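Side-chain contacts in protein synthesis inhibitor I (Hordeum vulgare, PDB 4FBC), which belongs to the ribosome-inactivating proteins of plants, inhibits protein synthesis, and holds adenosine monophosphate in a pocket in this model: residues 65-70 with 172-177; 235-238 with 244-247; 190-193 with 198-201; 109-114 with 149-154. The protein carries 3 engineered substitutions. All coordinates share one frame; numbering follows the deposited sequence.

Contact 1: residues 65-70 with 172-177; sequences FHVVLK and LMVNEA
V67 on strand 64-70 and V174 on helix 157-179 mark the closest approach of the two backbones, their CA atoms 8.4 Å apart, with a pi-type turn widening the helix at 172-176. That turn is held by a weak bond of 3.2 Å from A177 N to L172 O. Everything that crosses the gap is aliphatic, and V174 is the hub. Its two methyls divide the work. CG1 lies anti to the backbone N (chi1 178°) and meets V67 CG2 at 4.1 Å, the two valines reaching for each other tip to tip. CG2, beside the backbone N, touches L69 CD1 at 4.2 Å, but here the side chains slide past one another in opposite directions. V174 therefore sits against two residues that point inward from the same face of the strand, at alternate positions. Both distances are those of ordinary, unstrained methyl packing, and all three residues are buried.

Helix 25-39 also packs here, F31 lying on V67. On the helix side, N175 ND2 bonds to I87 O and the carboxylate of E176 forms a salt bridge with R179; I87 and R179 both belong to the adenosine monophosphate pocket. The V174 side chain lies about 9 Å from that ligand. This is the hydrophobic core of a ribosome-inactivating protein, where a long helix packs against one face of the mixed sheet while neighbouring turns help to build the ligand pocket.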
loop_
_atom_site.group_PDB
_atom_site.type_symbol
_atom_site.label_atom_id
_atom_site.label_comp_id
_atom_site.label_asym_id
_atom_site.label_seq_id
_atom_site.Cartn_x
_atom_site.Cartn_y
_atom_site.Cartn_z
ATOM N N PHE A 65 5.276 -8.498 4.504
ATOM C CA PHE A 65 4.544 -9.455 3.674
ATOM C C PHE A 65 5.031 -9.368 2.238
ATOM O O PHE A 65 5.721 -8.412 1.874
ATOM C CB PHE A 65 3.008 -9.300 3.785
ATOM C CG PHE A 65 2.445 -8.041 3.163
ATOM C CD1 PHE A 65 2.478 -6.837 3.860
ATOM C CD2 PHE A 65 1.812 -8.080 1.925
ATOM C CE1 PHE A 65 1.936 -5.671 3.315
ATOM C CE2 PHE A 65 1.261 -6.916 1.364
ATOM C CZ PHE A 65 1.325 -5.711 2.063
ATOM N N HIS A 66 4.715 -10.383 1.441
ATOM C CA HIS A 66 5.026 -10.375 0.017
ATOM C C HIS A 66 3.777 -10.252 -0.837
ATOM O O HIS A 66 2.711 -10.763 -0.490
ATOM C CB HIS A 66 5.776 -11.644 -0.393
ATOM C CG HIS A 66 7.189 -11.689 0.095
ATOM N ND1 HIS A 66 8.037 -12.743 -0.176
ATOM C CD2 HIS A 66 7.902 -10.809 0.839
ATOM C CE1 HIS A 66 9.213 -12.510 0.383
ATOM N NE2 HIS A 66 9.156 -11.346 1.008
ATOM N N VAL A 67 3.923 -9.546 -1.948
ATOM C CA VAL A 67 2.928 -9.574 -3.008
ATOM C C VAL A 67 3.601 -10.164 -4.233
ATOM O O VAL A 67 4.697 -9.738 -4.621
ATOM C CB VAL A 67 2.369 -8.177 -3.304
ATOM C CG1 VAL A 67 1.614 -8.165 -4.640
ATOM C CG2 VAL A 67 1.454 -7.737 -2.170
ATOM N N VAL A 68 2.967 -11.166 -4.826
ATOM C CA VAL A 68 3.485 -11.752 -6.058
ATOM C C VAL A 68 2.569 -11.412 -7.223
ATOM O O VAL A 68 1.372 -11.712 -7.188
ATOM C CB VAL A 68 3.637 -13.271 -5.934
ATOM C CG1 VAL A 68 4.032 -13.868 -7.271
ATOM C CG2 VAL A 68 4.684 -13.598 -4.876
ATOM N N LEU A 69 3.138 -10.777 -8.243
ATOM C CA LEU A 69 2.390 -10.352 -9.415
ATOM C C LEU A 69 2.838 -11.184 -10.610
ATOM O O LEU A 69 4.003 -11.138 -11.005
ATOM C CB LEU A 69 2.606 -8.861 -9.688
ATOM C CG LEU A 69 2.157 -7.914 -8.574
ATOM C CD1 LEU A 69 2.494 -6.465 -8.914
ATOM C CD2 LEU A 69 0.656 -8.069 -8.301
ATOM N N LYS A 70 1.907 -11.939 -11.187
ATOM C CA LYS A 70 2.228 -12.883 -12.254
ATOM C C LYS A 70 1.689 -12.425 -13.610
ATOM O O LYS A 70 0.556 -11.965 -13.708
ATOM C CB LYS A 70 1.660 -14.262 -11.900
ATOM C CG LYS A 70 2.207 -14.821 -10.591
ATOM C CD LYS A 70 1.433 -16.041 -10.105
ATOM C CE LYS A 70 1.439 -17.156 -11.131
ATOM N NZ LYS A 70 1.001 -18.450 -10.537
ATOM N N LEU A 172 0.672 2.511 -6.693
ATOM C CA LEU A 172 -0.713 2.922 -6.817
ATOM C C LEU A 172 -1.657 1.730 -6.908
ATOM O O LEU A 172 -2.687 1.703 -6.235
ATOM C CB LEU A 172 -0.887 3.865 -8.008
ATOM C CG LEU A 172 -0.382 5.283 -7.744
ATOM C CD1 LEU A 172 -0.100 5.984 -9.061
ATOM C CD2 LEU A 172 -1.409 6.065 -6.929
ATOM N N MET A 173 -1.289 0.726 -7.701
ATOM C CA MET A 173 -2.216 -0.377 -7.980
ATOM C C MET A 173 -2.202 -1.480 -6.926
ATOM O O MET A 173 -3.116 -2.319 -6.877
ATOM C CB MET A 173 -1.957 -0.931 -9.382
ATOM C CG MET A 173 -2.232 0.117 -10.467
ATOM S SD MET A 173 -2.035 -0.532 -12.137
ATOM C CE MET A 173 -3.631 -1.341 -12.381
ATOM N N VAL A 174 -1.180 -1.477 -6.074
ATOM C CA VAL A 174 -1.107 -2.419 -4.963
ATOM C C VAL A 174 -1.204 -1.700 -3.613
ATOM O O VAL A 174 -2.181 -1.860 -2.891
ATOM C CB VAL A 174 0.172 -3.289 -5.024
ATOM C CG1 VAL A 174 0.243 -4.230 -3.829
ATOM C CG2 VAL A 174 0.213 -4.088 -6.320
ATOM N N ASN A 175 -0.194 -0.907 -3.265
ATOM C CA ASN A 175 -0.167 -0.301 -1.931
ATOM C C ASN A 175 -1.270 0.714 -1.656
ATOM O O ASN A 175 -1.948 0.620 -0.625
ATOM C CB ASN A 175 1.205 0.323 -1.645
ATOM C CG ASN A 175 2.328 -0.624 -1.944
ATOM O OD1 ASN A 175 2.497 -1.049 -3.083
ATOM N ND2 ASN A 175 3.111 -0.968 -0.923
ATOM N N GLU A 176 -1.466 1.677 -2.562
ATOM C CA GLU A 176 -2.500 2.682 -2.335
ATOM C C GLU A 176 -3.882 2.051 -2.462
ATOM O O GLU A 176 -4.819 2.438 -1.758
ATOM C CB GLU A 176 -2.369 3.884 -3.284
ATOM C CG GLU A 176 -0.971 4.533 -3.340
ATOM C CD GLU A 176 -0.441 5.015 -1.986
ATOM O OE1 GLU A 176 -1.212 5.090 -1.002
ATOM O OE2 GLU A 176 0.773 5.332 -1.912
ATOM N N ALA A 177 -3.993 1.073 -3.356
ATOM C CA ALA A 177 -5.234 0.305 -3.499
ATOM C C ALA A 177 -5.597 -0.381 -2.182
ATOM O O ALA A 177 -6.757 -0.390 -1.771
ATOM C CB ALA A 177 -5.080 -0.720 -4.600
#

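Contact 2: residues 235-238 with 244-247; sequences AKFA and GVRT
T247 OG1 accepts a hydrogen bond from Q250 N, capping helix 248-254 from the N-cap position, and the backbone of the same threonine lies over one face of the F237 ring. T247 C is 3.6 Å from F237 CD2, and T247 O stands 3.8 Å above the ring plane, offset toward the rim. The edge of the ring is occupied as well. V245 O lies in the plane of the ring, 3.7 Å from F237 CE2, and R246 O comes within 3.6 Å of F237 CD2. At the far end V245 CG1 meets F237 CZ at 3.7 Å, the two side chains crossing at about a right angle. F237 gets there because its CG is anti to the backbone N (chi1 -174°), which points the ring at segment 244-247. Helices 214-225 and 248-254 enclose it further, through L217 and A251 among others. R246 turns outward to a salt bridge with E241, while its N bonds to Q250 OE1. The chemistry is thus mostly dispersion, with ring C-H groups directed at carbonyl oxygens, which is probably mildly favourable electrostatically. The two segments meet through a ring packed against three carbonyl groups and a valine, with no direct hydrogen bond between them.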
loop_
_atom_site.group_PDB
_atom_site.type_symbol
_atom_site.label_atom_id
_atom_site.label_comp_id
_atom_site.label_asym_id
_atom_site.label_seq_id
_atom_site.Cartn_x
_atom_site.Cartn_y
_atom_site.Cartn_z
ATOM N N ALA A 235 -17.028 13.166 19.794
ATOM C CA ALA A 235 -16.260 13.999 18.878
ATOM C C ALA A 235 -16.839 13.875 17.473
ATOM O O ALA A 235 -17.200 12.777 17.040
ATOM C CB ALA A 235 -14.800 13.593 18.889
ATOM N N LYS A 236 -16.947 14.997 16.772
ATOM C CA LYS A 236 -17.459 14.987 15.404
ATOM C C LYS A 236 -16.299 14.948 14.424
ATOM O O LYS A 236 -15.225 15.487 14.702
ATOM C CB LYS A 236 -18.322 16.221 15.137
ATOM C CG LYS A 236 -19.561 16.324 16.014
ATOM C CD LYS A 236 -20.253 17.673 15.833
ATOM C CE LYS A 236 -21.401 17.848 16.822
ATOM N NZ LYS A 236 -20.921 17.900 18.236
ATOM N N PHE A 237 -16.512 14.303 13.280
ATOM C CA PHE A 237 -15.484 14.217 12.254
ATOM C C PHE A 237 -15.120 15.600 11.722
ATOM O O PHE A 237 -16.000 16.403 11.399
ATOM C CB PHE A 237 -15.951 13.313 11.103
ATOM C CG PHE A 237 -14.888 13.045 10.070
ATOM C CD1 PHE A 237 -13.944 12.043 10.268
ATOM C CD2 PHE A 237 -14.824 13.797 8.900
ATOM C CE1 PHE A 237 -12.955 11.797 9.323
ATOM C CE2 PHE A 237 -13.839 13.553 7.950
ATOM C CZ PHE A 237 -12.907 12.556 8.157
ATOM N N ALA A 238 -13.823 15.881 11.640
ATOM C CA ALA A 238 -13.355 17.135 11.059
ATOM C C ALA A 238 -13.131 16.962 9.560
ATOM O O ALA A 238 -12.220 16.245 9.147
ATOM C CB ALA A 238 -12.071 17.592 11.742
ATOM N N GLY A 244 -12.411 15.243 -0.435
ATOM C CA GLY A 244 -13.822 15.011 -0.713
ATOM C C GLY A 244 -14.512 14.289 0.437
ATOM O O GLY A 244 -15.600 13.732 0.276
ATOM N N VAL A 245 -13.874 14.310 1.604
ATOM C CA VAL A 245 -14.348 13.558 2.760
ATOM C C VAL A 245 -14.825 14.500 3.844
ATOM O O VAL A 245 -14.018 15.089 4.567
ATOM C CB VAL A 245 -13.221 12.657 3.318
ATOM C CG1 VAL A 245 -13.693 11.912 4.575
ATOM C CG2 VAL A 245 -12.761 11.680 2.263
ATOM N N ARG A 246 -16.140 14.646 3.953
ATOM C CA ARG A 246 -16.718 15.592 4.898
ATOM C C ARG A 246 -17.275 14.941 6.158
ATOM O O ARG A 246 -17.446 15.609 7.172
ATOM C CB ARG A 246 -17.829 16.388 4.225
ATOM C CG ARG A 246 -17.325 17.321 3.160
ATOM C CD ARG A 246 -18.440 18.238 2.736
ATOM N NE ARG A 246 -18.058 19.055 1.595
ATOM C CZ ARG A 246 -18.924 19.705 0.827
ATOM N NH1 ARG A 246 -20.228 19.623 1.079
ATOM N NH2 ARG A 246 -18.489 20.430 -0.196
ATOM N N THR A 247 -17.578 13.645 6.094
ATOM C CA THR A 247 -18.190 12.967 7.235
ATOM C C THR A 247 -17.463 11.677 7.589
ATOM O O THR A 247 -16.687 11.151 6.789
ATOM C CB THR A 247 -19.662 12.592 6.963
ATOM O OG1 THR A 247 -19.711 11.587 5.938
ATOM C CG2 THR A 247 -20.479 13.818 6.537
#

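Contact 3: residues 190-193 with 198-201; sequences LLHP and AASG. Engineered in segment 198-201: A198 (natural residue Lys), A199 (natural residue Lys).
L190 makes the largest share of this surface contact by laying its two methyls along the backbone of segment 198-201. CD1 is 3.8 Å from G201 N, and CD2 is 4.1 Å from S200 C, so the leucine rests on main chain and not on another side chain. Its CG is anti to the carbonyl carbon (chi1 -61°), which sends the branch toward the incoming strand. Beside it, CB of A199, an engineered residue, lies 4.0 Å from L190 O. The same methyl meets H192 CD2 at 4.1 Å, coming in at the edge of the imidazole near its plane.

One step out, water 1 stitches the two backbones together. It donates to L190 O at 2.6 Å and also to A199 O at 2.6 Å, giving both carbonyls a short, shared partner. Further anchors hold each segment: H192 O accepts a bond from R136 NH2, and G201 pairs through its backbone with L134.

The contact closes a short connection. Segment 190-193 leaves the end of helix 181-190, with L191 turned onto S25 and Y28 of helix 25-39, while segment 198-201 runs into a short, weakly bonded strand about 200-201, which lies beside strand 134-135 and near helix 136-147.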
loop_
_atom_site.group_PDB
_atom_site.type_symbol
_atom_site.label_atom_id
_atom_site.label_comp_id
_atom_site.label_asym_id
_atom_site.label_seq_id
_atom_site.Cartn_x
_atom_site.Cartn_y
_atom_site.Cartn_z
ATOM N N LEU A 190 -11.035 -0.203 -14.014
ATOM C CA LEU A 190 -10.246 -0.195 -15.246
ATOM C C LEU A 190 -10.002 -1.601 -15.794
ATOM O O LEU A 190 -9.569 -1.758 -16.939
ATOM C CB LEU A 190 -8.900 0.500 -15.018
ATOM C CG LEU A 190 -8.942 1.964 -14.579
ATOM C CD1 LEU A 190 -7.518 2.469 -14.301
ATOM C CD2 LEU A 190 -9.639 2.845 -15.611
ATOM N N LEU A 191 -10.268 -2.619 -14.977
ATOM C CA LEU A 191 -10.001 -4.005 -15.365
ATOM C C LEU A 191 -11.235 -4.637 -15.988
ATOM O O LEU A 191 -12.292 -4.692 -15.358
ATOM C CB LEU A 191 -9.550 -4.823 -14.154
ATOM C CG LEU A 191 -8.297 -4.259 -13.480
ATOM C CD1 LEU A 191 -7.897 -5.103 -12.300
ATOM C CD2 LEU A 191 -7.155 -4.148 -14.483
ATOM N N HIS A 192 -11.094 -5.105 -17.226
ATOM C CA HIS A 192 -12.222 -5.660 -17.975
ATOM C C HIS A 192 -11.825 -6.973 -18.647
ATOM O O HIS A 192 -10.639 -7.266 -18.784
ATOM C CB HIS A 192 -12.676 -4.667 -19.047
ATOM C CG HIS A 192 -12.953 -3.290 -18.530
ATOM N ND1 HIS A 192 -14.076 -2.985 -17.788
ATOM C CD2 HIS A 192 -12.269 -2.131 -18.671
ATOM C CE1 HIS A 192 -14.061 -1.700 -17.482
ATOM N NE2 HIS A 192 -12.978 -1.157 -18.008
ATOM N N PRO A 193 -12.819 -7.770 -19.080
ATOM C CA PRO A 193 -12.506 -8.966 -19.870
ATOM C C PRO A 193 -11.896 -8.597 -21.222
ATOM O O PRO A 193 -11.948 -7.431 -21.638
ATOM C CB PRO A 193 -13.877 -9.623 -20.069
ATOM C CG PRO A 193 -14.727 -9.090 -18.967
ATOM C CD PRO A 193 -14.252 -7.683 -18.749
ATOM N N ALA A 198 -8.973 -2.202 -24.487
ATOM C CA ALA A 198 -7.970 -1.854 -23.481
ATOM C C ALA A 198 -8.293 -0.480 -22.911
ATOM O O ALA A 198 -8.736 0.417 -23.636
ATOM C CB ALA A 198 -6.566 -1.872 -24.081
ATOM N N ALA A 199 -8.076 -0.317 -21.607
ATOM C CA ALA A 199 -8.475 0.907 -20.922
ATOM C C ALA A 199 -7.390 1.377 -19.971
ATOM O O ALA A 199 -6.706 0.561 -19.356
ATOM C CB ALA A 199 -9.762 0.679 -20.162
ATOM N N SER A 200 -7.266 2.692 -19.830
ATOM C CA SER A 200 -6.357 3.271 -18.843
ATOM C C SER A 200 -6.993 4.524 -18.256
ATOM O O SER A 200 -7.877 5.122 -18.868
ATOM C CB SER A 200 -5.015 3.596 -19.480
ATOM O OG SER A 200 -5.141 4.680 -20.377
ATOM N N GLY A 201 -6.560 4.921 -17.063
ATOM C CA GLY A 201 -7.114 6.102 -16.428
ATOM C C GLY A 201 -6.151 6.692 -15.417
ATOM O O GLY A 201 -5.209 6.029 -14.988
HETATM O O HOH W 1 -7.136 -1.483 -17.877
#

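Contact 4: residues 109-114 with 149-154; sequences GATYVG and RTKADK
V113 and R149 meet by van der Waals packing, a methyl over the flat face of a guanidinium. V113 CG2 sits 3.6 Å above the plane of the R149 group, over its centre, and is 3.7 Å from R149 CZ. The arginine chain is extended from CG to NE and crosses the valine at about a right angle; its last torsion (chi4 88°) twists the flat group across the chain and presents a face to the methyl. The guanidinium also makes a cation-pi contact with W100. A second close contact sets the hydroxyl oxygen T111 OG1 3.3 Å from the methylene K151 CE, a touch and not a hydrogen bond. The lysine chain, bent at chi3 (-139°), crosses T111 obliquely and carries NZ on toward G109.

The polar links between the segments run through water. Water 3 donates to Y112 O at 3.0 Å and accepts from R149 NH2 at 3.3 Å, lying at the edge of the guanidinium in its plane. Water 2 accepts from K151 NZ at 3.1 Å and donates to G109 O at 3.3 Å. Q160 adds a bracket from helix 157-179: its OE1 takes a bond from R149 NH2, and its NE2 gives one to V113 O.

Within the loop, T150 to D153 is a type I beta turn closed by the backbone bond D153 N to T150 O. Separately, K151 N bonds to the side chain of D96 at OD2.

R149 is thus held by packing of its face against V113 CG2 and by bonds of NH2 to water 3 and Q160 OE1, whereas the K151 amine reaches the opposite segment through water 2.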
loop_
_atom_site.group_PDB
_atom_site.type_symbol
_atom_site.label_atom_id
_atom_site.label_comp_id
_atom_site.label_asym_id
_atom_site.label_seq_id
_atom_site.Cartn_x
_atom_site.Cartn_y
_atom_site.Cartn_z
ATOM N N GLY A 109 21.603 -7.959 1.822
ATOM C CA GLY A 109 21.972 -8.596 0.570
ATOM C C GLY A 109 21.393 -7.954 -0.678
ATOM O O GLY A 109 21.712 -8.348 -1.800
ATOM N N ALA A 110 20.542 -6.955 -0.484
ATOM C CA ALA A 110 19.852 -6.317 -1.601
ATOM C C ALA A 110 20.726 -5.319 -2.358
ATOM O O ALA A 110 21.741 -4.841 -1.846
ATOM C CB ALA A 110 18.575 -5.642 -1.110
ATOM N N THR A 111 20.314 -4.999 -3.581
ATOM C CA THR A 111 21.027 -4.040 -4.422
ATOM C C THR A 111 20.167 -2.791 -4.588
ATOM O O THR A 111 19.015 -2.880 -5.021
ATOM C CB THR A 111 21.324 -4.655 -5.808
ATOM O OG1 THR A 111 22.141 -5.821 -5.646
ATOM C CG2 THR A 111 22.038 -3.659 -6.719
ATOM N N TYR A 112 20.709 -1.627 -4.241
ATOM C CA TYR A 112 19.956 -0.379 -4.351
ATOM C C TYR A 112 19.622 -0.079 -5.807
ATOM O O TYR A 112 20.503 -0.118 -6.678
ATOM C CB TYR A 112 20.726 0.783 -3.713
ATOM C CG TYR A 112 19.989 2.106 -3.746
ATOM C CD1 TYR A 112 18.717 2.231 -3.190
ATOM C CD2 TYR A 112 20.567 3.232 -4.324
ATOM C CE1 TYR A 112 18.040 3.432 -3.217
ATOM C CE2 TYR A 112 19.901 4.444 -4.353
ATOM C CZ TYR A 112 18.633 4.537 -3.796
ATOM O OH TYR A 112 17.958 5.735 -3.814
ATOM N N VAL A 113 18.348 0.211 -6.077
ATOM C CA VAL A 113 17.885 0.387 -7.454
ATOM C C VAL A 113 18.302 1.718 -8.099
ATOM O O VAL A 113 18.266 1.864 -9.333
ATOM C CB VAL A 113 16.347 0.189 -7.555
ATOM C CG1 VAL A 113 15.612 1.377 -6.965
ATOM C CG2 VAL A 113 15.925 -0.043 -9.006
ATOM N N GLY A 114 18.709 2.682 -7.278
ATOM C CA GLY A 114 19.158 3.967 -7.789
ATOM C C GLY A 114 18.282 5.159 -7.440
ATOM O O GLY A 114 18.649 6.309 -7.712
ATOM N N ARG A 149 14.746 -6.955 -14.785
ATOM C CA ARG A 149 15.984 -6.308 -14.356
ATOM C C ARG A 149 17.031 -7.358 -13.974
ATOM O O ARG A 149 16.725 -8.323 -13.283
ATOM C CB ARG A 149 15.687 -5.385 -13.163
ATOM C CG ARG A 149 16.751 -4.348 -12.879
ATOM C CD ARG A 149 16.341 -3.414 -11.746
ATOM N NE ARG A 149 17.394 -2.444 -11.461
ATOM C CZ ARG A 149 17.507 -1.275 -12.078
ATOM N NH1 ARG A 149 16.618 -0.933 -13.002
ATOM N NH2 ARG A 149 18.496 -0.446 -11.766
ATOM N N THR A 150 18.263 -7.205 -14.445
ATOM C CA THR A 150 19.319 -8.096 -13.970
ATOM C C THR A 150 20.419 -7.306 -13.270
ATOM O O THR A 150 20.642 -6.126 -13.564
ATOM C CB THR A 150 19.909 -9.003 -15.082
ATOM O OG1 THR A 150 21.090 -8.397 -15.625
ATOM C CG2 THR A 150 18.894 -9.241 -16.197
ATOM N N LYS A 151 21.091 -7.970 -12.333
ATOM C CA LYS A 151 22.119 -7.344 -11.516
ATOM C C LYS A 151 23.245 -6.762 -12.369
ATOM O O LYS A 151 23.866 -5.769 -11.992
ATOM C CB LYS A 151 22.683 -8.360 -10.520
ATOM C CG LYS A 151 23.322 -7.738 -9.284
ATOM C CD LYS A 151 23.908 -8.806 -8.368
ATOM C CE LYS A 151 23.621 -8.497 -6.908
ATOM N NZ LYS A 151 24.648 -9.066 -5.981
ATOM N N ALA A 152 23.483 -7.370 -13.529
ATOM C CA ALA A 152 24.618 -7.000 -14.376
ATOM C C ALA A 152 24.342 -5.911 -15.415
ATOM O O ALA A 152 25.281 -5.435 -16.061
ATOM C CB ALA A 152 25.195 -8.236 -15.057
ATOM N N ASP A 153 23.077 -5.532 -15.596
ATOM C CA ASP A 153 22.739 -4.478 -16.556
ATOM C C ASP A 153 23.513 -3.209 -16.235
ATOM O O ASP A 153 23.763 -2.909 -15.066
ATOM C CB ASP A 153 21.241 -4.146 -16.536
ATOM C CG ASP A 153 20.375 -5.303 -16.980
ATOM O OD1 ASP A 153 20.563 -6.408 -16.444
ATOM O OD2 ASP A 153 19.500 -5.101 -17.851
ATOM N N LYS A 154 23.902 -2.470 -17.267
ATOM C CA LYS A 154 24.437 -1.137 -17.043
ATOM C C LYS A 154 23.269 -0.157 -16.973
ATOM O O LYS A 154 22.558 0.051 -17.962
ATOM C CB LYS A 154 25.454 -0.734 -18.117
ATOM C CG LYS A 154 24.958 -0.837 -19.548
ATOM C CD LYS A 154 25.644 0.186 -20.439
ATOM C CE LYS A 154 25.298 -0.061 -21.895
ATOM N NZ LYS A 154 25.425 -1.512 -22.219
HETATM O O HOH W 2 24.618 -7.643 -3.178
HETATM O O HOH W 3 20.917 0.026 -9.635
#

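Contacts 1 and 4 reach the same mixed sheet, contact 1 at strand 64-70 and contact 4 at strand 111-112 on one edge of the sheet, with centres 21 Å apart. Both segments of contact 4 fall between those of contact 1 in the sequence; contact 3 follows, then contact 2. Contact 3 begins at the end of helix 181-190, soon after the helix of contact 1, and the two come within about 5 Å at nearest atoms without touching. Contact 2 is more remote, its centre 45 Å from that of contact 4, on the opposite side of the chain's centre. One buried contact near that centre is thus accompanied by three others whose centres lie 21 to 23 Å from it.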